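Local coordinates for cell shape determining protein MreC (Streptococcus pneumoniae, PDB 2QF5), which takes part in forming and maintaining cell shape, probably as a component of the elongasome that synthesises peripheral peptidoglycan, at residues K22-L27 / S58-L63; L9-I14 / L27-S32; I128-V133 / V147-S152; T82-I87 / S105-S110. All coordinates share one frame; numbering follows the deposited sequence.

Contact 1: residues K22-L27 / S58-L63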
loop_
_atom_site.group_PDB
_atom_site.type_symbol
_atom_site.label_atom_id
_atom_site.label_comp_id
_atom_site.label_asym_id
_atom_site.label_seq_id
_atom_site.Cartn_x
_atom_site.Cartn_y
_atom_site.Cartn_z
ATOM N N LYS A 22 -2.106 -9.758 13.208
ATOM C CA LYS A 22 -1.712 -8.755 12.244
ATOM C C LYS A 22 -1.797 -9.432 10.869
ATOM O O LYS A 22 -1.255 -10.521 10.671
ATOM C CB LYS A 22 -0.295 -8.247 12.548
ATOM C CG LYS A 22 0.161 -7.023 11.745
ATOM C CD LYS A 22 -0.070 -5.731 12.497
ATOM C CE LYS A 22 0.715 -4.556 11.905
ATOM N NZ LYS A 22 2.208 -4.773 11.925
ATOM N N GLN A 23 -2.536 -8.815 9.953
ATOM C CA GLN A 23 -2.620 -9.263 8.559
ATOM C C GLN A 23 -1.262 -9.123 7.842
ATOM O O GLN A 23 -0.838 -8.020 7.486
ATOM C CB GLN A 23 -3.693 -8.445 7.842
ATOM C CG GLN A 23 -4.171 -9.029 6.547
ATOM C CD GLN A 23 -5.518 -9.743 6.652
ATOM O OE1 GLN A 23 -5.676 -10.860 6.133
ATOM N NE2 GLN A 23 -6.490 -9.097 7.300
ATOM N N GLU A 24 -0.562 -10.235 7.660
ATOM C CA GLU A 24 0.752 -10.197 7.017
ATOM C C GLU A 24 1.143 -11.442 6.222
ATOM O O GLU A 24 0.663 -12.550 6.461
ATOM C CB GLU A 24 1.836 -9.839 8.029
ATOM C CG GLU A 24 1.895 -10.722 9.205
ATOM C CD GLU A 24 2.883 -10.247 10.219
ATOM O OE1 GLU A 24 3.038 -9.025 10.386
ATOM O OE2 GLU A 24 3.488 -11.115 10.873
ATOM N N LEU A 25 1.979 -11.222 5.217
ATOM C CA LEU A 25 2.423 -12.282 4.339
ATOM C C LEU A 25 3.890 -12.510 4.550
ATOM O O LEU A 25 4.618 -11.598 4.908
ATOM C CB LEU A 25 2.162 -11.910 2.883
ATOM C CG LEU A 25 0.708 -11.949 2.430
ATOM C CD1 LEU A 25 0.624 -11.593 0.980
ATOM C CD2 LEU A 25 0.066 -13.319 2.670
ATOM N N THR A 26 4.327 -13.741 4.337
ATOM C CA THR A 26 5.748 -14.073 4.359
ATOM C C THR A 26 6.124 -14.407 2.916
ATOM O O THR A 26 5.402 -15.126 2.238
ATOM C CB THR A 26 6.073 -15.264 5.325
ATOM O OG1 THR A 26 5.566 -14.998 6.650
ATOM C CG2 THR A 26 7.558 -15.492 5.396
ATOM N N LEU A 27 7.248 -13.859 2.451
ATOM C CA LEU A 27 7.722 -14.067 1.080
ATOM C C LEU A 27 9.003 -14.856 1.125
ATOM O O LEU A 27 9.752 -14.728 2.080
ATOM C CB LEU A 27 7.983 -12.721 0.373
ATOM C CG LEU A 27 6.786 -11.793 0.087
ATOM C CD1 LEU A 27 7.252 -10.550 -0.595
ATOM C CD2 LEU A 27 5.804 -12.475 -0.795
ATOM N N SER A 58 13.924 -14.383 3.703
ATOM C CA SER A 58 12.475 -14.161 3.630
ATOM C C SER A 58 12.150 -12.730 3.948
ATOM O O SER A 58 12.971 -12.023 4.481
ATOM C CB SER A 58 11.721 -15.064 4.608
ATOM O OG SER A 58 12.302 -15.012 5.895
ATOM N N THR A 59 10.932 -12.320 3.627
ATOM C CA THR A 59 10.468 -10.975 3.943
ATOM C C THR A 59 9.038 -11.019 4.446
ATOM O O THR A 59 8.218 -11.835 3.993
ATOM C CB THR A 59 10.575 -10.073 2.696
ATOM O OG1 THR A 59 11.957 -9.873 2.418
ATOM C CG2 THR A 59 9.922 -8.745 2.925
ATOM N N ILE A 60 8.745 -10.170 5.421
ATOM C CA ILE A 60 7.382 -10.044 5.938
ATOM C C ILE A 60 6.774 -8.793 5.325
ATOM O O ILE A 60 7.369 -7.727 5.354
ATOM C CB ILE A 60 7.356 -9.925 7.468
ATOM C CG1 ILE A 60 8.122 -11.090 8.108
ATOM C CG2 ILE A 60 5.896 -9.821 7.995
ATOM C CD1 ILE A 60 7.535 -12.463 7.819
ATOM N N VAL A 61 5.572 -8.939 4.781
ATOM C CA VAL A 61 4.863 -7.860 4.162
ATOM C C VAL A 61 3.649 -7.532 5.011
ATOM O O VAL A 61 2.857 -8.435 5.363
ATOM C CB VAL A 61 4.431 -8.230 2.726
ATOM C CG1 VAL A 61 3.393 -7.226 2.174
ATOM C CG2 VAL A 61 5.633 -8.281 1.821
ATOM N N ASN A 62 3.509 -6.254 5.359
ATOM C CA ASN A 62 2.338 -5.799 6.111
ATOM C C ASN A 62 1.291 -5.493 5.094
ATOM O O ASN A 62 1.554 -4.717 4.190
ATOM C CB ASN A 62 2.626 -4.552 6.965
ATOM C CG ASN A 62 1.475 -4.218 7.903
ATOM O OD1 ASN A 62 0.871 -3.135 7.822
ATOM N ND2 ASN A 62 1.145 -5.163 8.794
ATOM N N LEU A 63 0.120 -6.088 5.232
ATOM C CA LEU A 63 -0.961 -5.933 4.267
ATOM C C LEU A 63 -1.820 -4.682 4.499
ATOM O O LEU A 63 -2.091 -4.277 5.655
ATOM C CB LEU A 63 -1.857 -7.191 4.267
ATOM C CG LEU A 63 -1.270 -8.463 3.622
ATOM C CD1 LEU A 63 -2.161 -9.693 3.868
ATOM C CD2 LEU A 63 -1.025 -8.315 2.121
#
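V61 and L25 bind each other through N and O of both residues: V61 N donates to L25 O at 2.8 Å, and L25 N donates to V61 O at 2.9 Å. L27 and T59 form a second hydrogen-bonded pair, and L63 N reaches Q23 O at 3.1 Å, so five backbone bonds join segments 22-27 and 58-63. On the face carrying L25, L27, T59 and V61, the contacts across the strands are mostly branched hydrocarbon. L27 CD1 meets V61 CG2 at 3.7 Å, while L25 CD1 crosses to L63 CD2 at 3.8 Å. The other face is more mixed. T26 and I60 run side by side there, with T26 OG1 3.4 Å from I60 CD1, and E24, its CG lying between backbone N and carbonyl carbon (chi1 56°), leans its carboxylate CD against I60 CG2 at 3.8 Å. Farther out, V13 and I161 pack on L25 and L27, and strand 46-54 flanks strand 59-63. The chemistry implies a two-faced sheet: leucine and valine fill the interior beside T59, whose buried hydroxyl is satisfied by A29 O, whereas E24 and T26 suit the partly exposed side, where the methyl groups of I60 share space with polar atoms.

Contact 2: residues L9-I14 / L27-S32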
loop_
_atom_site.group_PDB
_atom_site.type_symbol
_atom_site.label_atom_id
_atom_site.label_comp_id
_atom_site.label_asym_id
_atom_site.label_seq_id
_atom_site.Cartn_x
_atom_site.Cartn_y
_atom_site.Cartn_z
ATOM N N LEU A 9 11.856 -7.041 -7.608
ATOM C CA LEU A 9 12.111 -8.379 -7.097
ATOM C C LEU A 9 10.758 -9.069 -7.147
ATOM O O LEU A 9 9.770 -8.481 -6.759
ATOM C CB LEU A 9 12.593 -8.265 -5.634
ATOM C CG LEU A 9 13.436 -9.328 -4.923
ATOM C CD1 LEU A 9 13.822 -8.795 -3.567
ATOM C CD2 LEU A 9 12.744 -10.654 -4.748
ATOM N N ALA A 10 10.695 -10.295 -7.638
ATOM C CA ALA A 10 9.474 -11.087 -7.571
ATOM C C ALA A 10 9.709 -12.148 -6.510
ATOM O O ALA A 10 10.836 -12.657 -6.369
ATOM C CB ALA A 10 9.154 -11.726 -8.926
ATOM N N ALA A 11 8.663 -12.452 -5.746
ATOM C CA ALA A 11 8.719 -13.493 -4.718
ATOM C C ALA A 11 7.347 -14.157 -4.524
ATOM O O ALA A 11 6.305 -13.594 -4.855
ATOM C CB ALA A 11 9.256 -12.915 -3.386
ATOM N N ASP A 12 7.366 -15.374 -3.999
ATOM C CA ASP A 12 6.154 -16.132 -3.729
ATOM C C ASP A 12 5.798 -16.037 -2.244
ATOM O O ASP A 12 6.671 -15.987 -1.385
ATOM C CB ASP A 12 6.334 -17.612 -4.129
ATOM C CG ASP A 12 6.552 -17.806 -5.619
ATOM O OD1 ASP A 12 5.883 -17.156 -6.428
ATOM O OD2 ASP A 12 7.388 -18.626 -5.999
ATOM N N VAL A 13 4.493 -16.059 -1.968
ATOM C CA VAL A 13 3.973 -16.123 -0.603
ATOM C C VAL A 13 4.160 -17.528 -0.101
ATOM O O VAL A 13 3.760 -18.480 -0.758
ATOM C CB VAL A 13 2.484 -15.727 -0.563
ATOM C CG1 VAL A 13 1.857 -15.989 0.822
ATOM C CG2 VAL A 13 2.357 -14.234 -1.002
ATOM N N ILE A 14 4.801 -17.658 1.049
ATOM C CA ILE A 14 5.052 -18.968 1.626
ATOM C C ILE A 14 4.373 -19.121 2.981
ATOM O O ILE A 14 4.356 -20.211 3.544
ATOM C CB ILE A 14 6.574 -19.288 1.725
ATOM C CG1 ILE A 14 7.316 -18.262 2.588
ATOM C CG2 ILE A 14 7.179 -19.326 0.354
ATOM C CD1 ILE A 14 8.761 -18.587 2.778
ATOM N N LEU A 27 7.248 -13.859 2.451
ATOM C CA LEU A 27 7.722 -14.067 1.080
ATOM C C LEU A 27 9.003 -14.856 1.125
ATOM O O LEU A 27 9.752 -14.728 2.080
ATOM C CB LEU A 27 7.983 -12.721 0.373
ATOM C CG LEU A 27 6.786 -11.793 0.087
ATOM C CD1 LEU A 27 7.252 -10.550 -0.595
ATOM C CD2 LEU A 27 5.804 -12.475 -0.795
ATOM N N ASP A 28 9.259 -15.630 0.077
ATOM C CA ASP A 28 10.483 -16.430 -0.084
ATOM C C ASP A 28 11.672 -15.686 -0.683
ATOM O O ASP A 28 12.511 -16.269 -1.347
ATOM C CB ASP A 28 10.208 -17.714 -0.899
ATOM C CG ASP A 28 9.968 -17.463 -2.399
ATOM O OD1 ASP A 28 9.842 -16.299 -2.852
ATOM O OD2 ASP A 28 9.897 -18.469 -3.140
ATOM N N ALA A 29 11.750 -14.394 -0.460
ATOM C CA ALA A 29 12.952 -13.668 -0.815
ATOM C C ALA A 29 13.207 -12.701 0.306
ATOM O O ALA A 29 12.271 -12.069 0.803
ATOM C CB ALA A 29 12.769 -12.925 -2.133
ATOM N N GLY A 30 14.467 -12.595 0.705
ATOM C CA GLY A 30 14.889 -11.620 1.702
ATOM C C GLY A 30 16.121 -10.883 1.222
ATOM O O GLY A 30 16.280 -10.599 0.032
ATOM N N ARG A 31 17.007 -10.592 2.155
ATOM C CA ARG A 31 18.144 -9.719 1.900
ATOM C C ARG A 31 19.156 -10.306 0.907
ATOM O O ARG A 31 19.933 -9.558 0.298
ATOM C CB ARG A 31 18.858 -9.398 3.216
ATOM C CG ARG A 31 19.531 -8.069 3.214
ATOM C CD ARG A 31 20.128 -7.720 4.575
ATOM N NE ARG A 31 19.125 -7.259 5.545
ATOM C CZ ARG A 31 18.560 -8.007 6.499
ATOM N NH1 ARG A 31 18.862 -9.301 6.639
ATOM N NH2 ARG A 31 17.678 -7.451 7.324
ATOM N N SER A 32 19.171 -11.631 0.752
ATOM C CA SER A 32 20.184 -12.304 -0.086
ATOM C C SER A 32 19.880 -12.120 -1.576
ATOM O O SER A 32 20.719 -12.402 -2.428
ATOM C CB SER A 32 20.255 -13.806 0.251
ATOM O OG SER A 32 18.956 -14.390 0.276
#
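D28 and D12 are joined twice, once through the main chain and once through the D28 carboxylate. D28 N donates to D12 O at 3.0 Å. The side chain of D28 then folds back over strand 6-16. Its CB rests 3.7 Å from I14 CG2, the two side chains crossing at about a right angle. With chi1 at 72° the carboxylate swings toward the D12 N-H. There OD1 accepts from D12 N at 2.9 Å, the donor standing well above the carboxylate plane, and the same oxygen lies 3.5 Å from A11 CB. OD2, the other oxygen, ends 3.8 Å from D12 OD2, the two acids lying side by side. Deeper in the contact the surfaces are small and apolar. A29 CB touches both A11 CB, 3.7 Å away, and L9 CD2, which at 3.5 Å is tighter than usual for two carbons; both approach from the strand side. Alanine suits both places, where strand and loop run close together. L27, paired with V13, continues this apolar side, its CD2 meeting V13 CG2 at 3.9 Å. A short aspartate thus takes over a strand-like hydrogen bond just where the chain leaves the sheet, while the adjacent acid would probably raise the local negative potential, a cost the exposed position of D12 may ease through solvent.

Contact 3: residues I128-V133 / V147-S152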
loop_
_atom_site.group_PDB
_atom_site.type_symbol
_atom_site.label_atom_id
_atom_site.label_comp_id
_atom_site.label_asym_id
_atom_site.label_seq_id
_atom_site.Cartn_x
_atom_site.Cartn_y
_atom_site.Cartn_z
ATOM N N ILE A 128 2.815 3.991 -7.928
ATOM C CA ILE A 128 2.282 2.653 -7.894
ATOM C C ILE A 128 0.776 2.797 -7.710
ATOM O O ILE A 128 0.340 3.548 -6.843
ATOM C CB ILE A 128 2.884 1.840 -6.720
ATOM C CG1 ILE A 128 4.368 1.578 -6.964
ATOM C CG2 ILE A 128 2.117 0.525 -6.492
ATOM C CD1 ILE A 128 5.046 1.022 -5.720
ATOM N N PRO A 129 -0.030 2.117 -8.556
ATOM C CA PRO A 129 -1.475 2.195 -8.341
ATOM C C PRO A 129 -1.919 1.716 -6.967
ATOM O O PRO A 129 -1.557 0.615 -6.546
ATOM C CB PRO A 129 -2.049 1.286 -9.446
ATOM C CG PRO A 129 -0.901 0.451 -9.926
ATOM C CD PRO A 129 0.303 1.328 -9.746
ATOM N N VAL A 130 -2.737 2.525 -6.299
ATOM C CA VAL A 130 -3.409 2.114 -5.052
ATOM C C VAL A 130 -4.861 1.770 -5.319
ATOM O O VAL A 130 -5.372 0.711 -4.865
ATOM C CB VAL A 130 -3.281 3.185 -3.951
ATOM C CG1 VAL A 130 -4.094 2.825 -2.710
ATOM C CG2 VAL A 130 -1.826 3.357 -3.576
ATOM N N GLY A 131 -5.521 2.660 -6.058
ATOM C CA GLY A 131 -6.921 2.511 -6.389
ATOM C C GLY A 131 -7.565 3.815 -6.813
ATOM O O GLY A 131 -6.898 4.725 -7.305
ATOM N N GLU A 132 -8.875 3.897 -6.633
ATOM C CA GLU A 132 -9.635 5.103 -6.971
ATOM C C GLU A 132 -10.528 5.486 -5.804
ATOM O O GLU A 132 -10.980 4.622 -5.027
ATOM C CB GLU A 132 -10.435 4.890 -8.262
ATOM C CG GLU A 132 -9.503 4.745 -9.516
ATOM C CD GLU A 132 -10.216 4.224 -10.764
ATOM O OE1 GLU A 132 -9.554 4.077 -11.817
ATOM O OE2 GLU A 132 -11.437 3.989 -10.709
ATOM N N VAL A 133 -10.736 6.784 -5.655
ATOM C CA VAL A 133 -11.554 7.320 -4.566
ATOM C C VAL A 133 -13.009 6.853 -4.648
ATOM O O VAL A 133 -13.609 6.851 -5.708
ATOM C CB VAL A 133 -11.524 8.867 -4.556
ATOM C CG1 VAL A 133 -12.582 9.436 -3.589
ATOM C CG2 VAL A 133 -10.096 9.362 -4.238
ATOM N N VAL A 147 -10.321 10.208 3.295
ATOM C CA VAL A 147 -10.734 9.709 1.982
ATOM C C VAL A 147 -10.803 8.189 2.010
ATOM O O VAL A 147 -9.905 7.529 2.541
ATOM C CB VAL A 147 -9.746 10.142 0.868
ATOM C CG1 VAL A 147 -10.298 9.775 -0.515
ATOM C CG2 VAL A 147 -9.489 11.644 0.940
ATOM N N THR A 148 -11.862 7.637 1.426
ATOM C CA THR A 148 -11.964 6.198 1.186
ATOM C C THR A 148 -11.669 5.841 -0.291
ATOM O O THR A 148 -12.038 6.566 -1.218
ATOM C CB THR A 148 -13.339 5.655 1.600
ATOM O OG1 THR A 148 -14.363 6.474 1.037
ATOM C CG2 THR A 148 -13.467 5.624 3.100
ATOM N N VAL A 149 -11.017 4.702 -0.496
ATOM C CA VAL A 149 -10.434 4.342 -1.782
ATOM C C VAL A 149 -10.665 2.847 -2.039
ATOM O O VAL A 149 -10.366 2.040 -1.160
ATOM C CB VAL A 149 -8.919 4.659 -1.770
ATOM C CG1 VAL A 149 -8.207 4.131 -3.060
ATOM C CG2 VAL A 149 -8.672 6.192 -1.555
ATOM N N LYS A 150 -11.220 2.486 -3.210
ATOM C CA LYS A 150 -11.306 1.077 -3.610
ATOM C C LYS A 150 -10.005 0.622 -4.297
ATOM O O LYS A 150 -9.627 1.125 -5.363
ATOM C CB LYS A 150 -12.518 0.790 -4.504
ATOM C CG LYS A 150 -12.996 -0.655 -4.372
ATOM C CD LYS A 150 -14.051 -1.039 -5.399
ATOM C CE LYS A 150 -14.648 -2.488 -5.151
ATOM N NZ LYS A 150 -15.489 -3.040 -6.296
ATOM N N LEU A 151 -9.339 -0.350 -3.676
ATOM C CA LEU A 151 -8.032 -0.851 -4.126
ATOM C C LEU A 151 -8.122 -1.538 -5.488
ATOM O O LEU A 151 -9.064 -2.300 -5.743
ATOM C CB LEU A 151 -7.465 -1.876 -3.112
ATOM C CG LEU A 151 -7.242 -1.498 -1.644
ATOM C CD1 LEU A 151 -8.573 -1.103 -0.991
ATOM C CD2 LEU A 151 -6.684 -2.659 -0.856
ATOM N N SER A 152 -7.125 -1.302 -6.343
ATOM C CA SER A 152 -6.994 -2.053 -7.612
ATOM C C SER A 152 -6.613 -3.497 -7.386
ATOM O O SER A 152 -7.121 -4.412 -8.076
ATOM C CB SER A 152 -5.914 -1.450 -8.497
ATOM O OG SER A 152 -5.907 -0.072 -8.368
#
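V147 CG1 sits astride both methyls of V133, 3.8 Å from V133 CG1 and 3.8 Å from V133 CG2, the two side chains crossing at about a right angle. This buried end is the compact part of the contact. Beside it V149 sends CG1, anti to its own backbone N (chi1 173°), over the E132 backbone, 3.4 Å from E132 O. The backbones close up as well at G131, whose CA lies 4.2 Å from L151 CA and 3.2 Å from K150 O; glycine suits this place because a CB here would collide with both residues. On the opposite face the packing is looser. E132 and K150 form a hydrogen-bonded pair, K150 N reaching E132 O at 2.8 Å, but the lysine runs out extended into exposed surroundings and the glutamate is salt-bridged to K114 instead. S152, also exposed, ends the pairing by donating its N to V130 O at 3.1 Å. V130 and G131 together face V115 as a classic beta bulge. The hairpin of strands 126-137 and 146-151 is flanked by strand 114-118 beside the first and strand 97-101 beside the second, within a closed antiparallel barrel; V130 touches L98, and V149 touches I100.

Contact 4: residues T82-I87 / S105-S110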
loop_
_atom_site.group_PDB
_atom_site.type_symbol
_atom_site.label_atom_id
_atom_site.label_comp_id
_atom_site.label_asym_id
_atom_site.label_seq_id
_atom_site.Cartn_x
_atom_site.Cartn_y
_atom_site.Cartn_z
ATOM N N THR A 82 -4.826 18.957 -10.249
ATOM C CA THR A 82 -4.307 19.068 -8.883
ATOM C C THR A 82 -3.883 17.707 -8.321
ATOM O O THR A 82 -4.499 16.671 -8.623
ATOM C CB THR A 82 -5.392 19.681 -7.986
ATOM O OG1 THR A 82 -5.860 20.861 -8.625
ATOM C CG2 THR A 82 -4.879 20.047 -6.602
ATOM N N THR A 83 -2.794 17.716 -7.548
ATOM C CA THR A 83 -2.335 16.532 -6.847
ATOM C C THR A 83 -2.369 16.850 -5.351
ATOM O O THR A 83 -1.742 17.833 -4.887
ATOM C CB THR A 83 -0.894 16.074 -7.276
ATOM O OG1 THR A 83 -0.801 15.980 -8.705
ATOM C CG2 THR A 83 -0.574 14.696 -6.690
ATOM N N ILE A 84 -3.138 16.040 -4.623
ATOM C CA ILE A 84 -3.248 16.113 -3.171
ATOM C C ILE A 84 -2.493 14.922 -2.593
ATOM O O ILE A 84 -2.711 13.793 -3.000
ATOM C CB ILE A 84 -4.734 16.071 -2.680
ATOM C CG1 ILE A 84 -5.562 17.212 -3.287
ATOM C CG2 ILE A 84 -4.812 16.199 -1.141
ATOM C CD1 ILE A 84 -6.355 16.793 -4.495
ATOM N N TYR A 85 -1.601 15.174 -1.646
ATOM C CA TYR A 85 -0.883 14.084 -0.994
ATOM C C TYR A 85 -1.452 13.832 0.392
ATOM O O TYR A 85 -2.020 14.715 1.007
ATOM C CB TYR A 85 0.594 14.410 -0.850
ATOM C CG TYR A 85 1.408 14.355 -2.103
ATOM C CD1 TYR A 85 1.219 15.289 -3.121
ATOM C CD2 TYR A 85 2.388 13.384 -2.274
ATOM C CE1 TYR A 85 1.968 15.251 -4.278
ATOM C CE2 TYR A 85 3.160 13.347 -3.432
ATOM C CZ TYR A 85 2.946 14.294 -4.428
ATOM O OH TYR A 85 3.707 14.269 -5.600
ATOM N N GLY A 86 -1.277 12.599 0.857
ATOM C CA GLY A 86 -1.585 12.204 2.219
ATOM C C GLY A 86 -0.920 10.883 2.572
ATOM O O GLY A 86 0.128 10.512 2.025
ATOM N N ILE A 87 -1.516 10.164 3.509
ATOM C CA ILE A 87 -0.947 8.904 3.929
ATOM C C ILE A 87 -2.059 7.896 4.161
ATOM O O ILE A 87 -3.202 8.260 4.489
ATOM C CB ILE A 87 -0.052 9.056 5.203
ATOM C CG1 ILE A 87 -0.844 9.558 6.391
ATOM C CG2 ILE A 87 1.150 9.995 4.963
ATOM C CD1 ILE A 87 -0.101 9.345 7.681
ATOM N N SER A 105 -4.120 19.351 1.219
ATOM C CA SER A 105 -4.958 20.338 0.544
ATOM C C SER A 105 -6.451 20.170 0.854
ATOM O O SER A 105 -6.904 19.075 1.196
ATOM C CB SER A 105 -4.753 20.264 -0.971
ATOM O OG SER A 105 -5.406 21.355 -1.611
ATOM N N ASN A 106 -7.196 21.273 0.718
ATOM C CA ASN A 106 -8.655 21.289 0.831
ATOM C C ASN A 106 -9.365 21.294 -0.526
ATOM O O ASN A 106 -10.575 21.516 -0.588
ATOM C CB ASN A 106 -9.119 22.514 1.648
ATOM C CG ASN A 106 -9.077 22.263 3.141
ATOM O OD1 ASN A 106 -9.098 21.111 3.593
ATOM N ND2 ASN A 106 -9.017 23.342 3.924
ATOM N N SER A 107 -8.606 21.077 -1.599
ATOM C CA SER A 107 -9.153 20.937 -2.958
ATOM C C SER A 107 -10.221 19.840 -3.045
ATOM O O SER A 107 -10.210 18.877 -2.272
ATOM C CB SER A 107 -8.009 20.651 -3.969
ATOM O OG SER A 107 -8.346 19.643 -4.942
ATOM N N ASP A 108 -11.132 20.011 -3.999
ATOM C CA ASP A 108 -12.152 19.001 -4.353
ATOM C C ASP A 108 -11.490 17.651 -4.606
ATOM O O ASP A 108 -10.460 17.567 -5.287
ATOM C CB ASP A 108 -12.914 19.442 -5.626
ATOM C CG ASP A 108 -14.437 19.245 -5.537
ATOM O OD1 ASP A 108 -14.905 18.079 -5.400
ATOM O OD2 ASP A 108 -15.159 20.277 -5.653
ATOM N N ILE A 109 -12.071 16.605 -4.032
ATOM C CA ILE A 109 -11.703 15.235 -4.330
ATOM C C ILE A 109 -13.006 14.559 -4.702
ATOM O O ILE A 109 -14.001 14.689 -3.979
ATOM C CB ILE A 109 -11.047 14.522 -3.131
ATOM C CG1 ILE A 109 -9.647 15.081 -2.867
ATOM C CG2 ILE A 109 -10.957 13.007 -3.374
ATOM C CD1 ILE A 109 -8.998 14.530 -1.611
ATOM N N SER A 110 -12.991 13.862 -5.839
ATOM C CA SER A 110 -14.183 13.280 -6.470
ATOM C C SER A 110 -14.028 11.773 -6.581
ATOM O O SER A 110 -12.918 11.285 -6.772
ATOM C CB SER A 110 -14.352 13.836 -7.879
ATOM O OG SER A 110 -14.776 15.177 -7.852
#
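S107 OG, lying beside the methyl groups of I84 and T82, also makes the shortest polar bond here, donating to D108 O at 3.0 Å with the hydroxyl tilted from the carbonyl plane. Its chi1 of 138° departs from the usual staggered values, which turns the hydroxyl toward the carbonyl of the following residue. I84 CD1 comes within 3.5 Å of the same oxygen, and T82 CG2 approaches it at 3.9 Å, so a hydroxyl already occupied by the backbone presents itself to hydrocarbon. I84 carries most of the contact. Its CG1 lies 3.9 Å from S105 CB, its CG2 touches the same serine, and its CD1 goes on to I109 CG1 at 4.1 Å, the two isoleucines crossing at a slant. A long beta-branched side chain suits this place because its two branches, the longer ending in CD1, reach different points of the curved loop. The loop has its own internal fixing: S105 OG accepts from S107 N at 3.2 Å. Serine fits both positions, being small enough to pack on I84 and able to bond to nearby peptides. Outside the segments, R145 NH2 donates to S107 O, while N104 OD1 accepts from Y85 N on the strand. The bond from S107 N to S105 OG defines an ST turn, here within the loop connecting strands 97-101 and 114-118 of an antiparallel beta barrel.

How the contacts relate
This chain is a piece of MreC, probably wholly extracellular, and holds two closed antiparallel barrels, one for each pair of contacts. Contacts 1 and 2 share L27 and belong to the barrel with strands 6-16, 24-27 and 59-63; L25 CD2 packs 3.7 Å from V13 CG1, and T26 O lies 2.9 Å from I14 N. Contacts 3 and 4 belong to the other barrel, their centres about 13 Å apart. I109 of the loop packs on the hairpin, its CG2 3.8 Å from V133 CG2. Contacts 1 and 2 do not touch contacts 3 and 4: the centres of contacts 1 and 3 are about 20 Å apart, those of contacts 2 and 4 about 34 Å. The barrels themselves meet where I128 packs on L40 and I42. This paired-barrel plan is consistent with the family's placement beside chymotrypsin-like proteases.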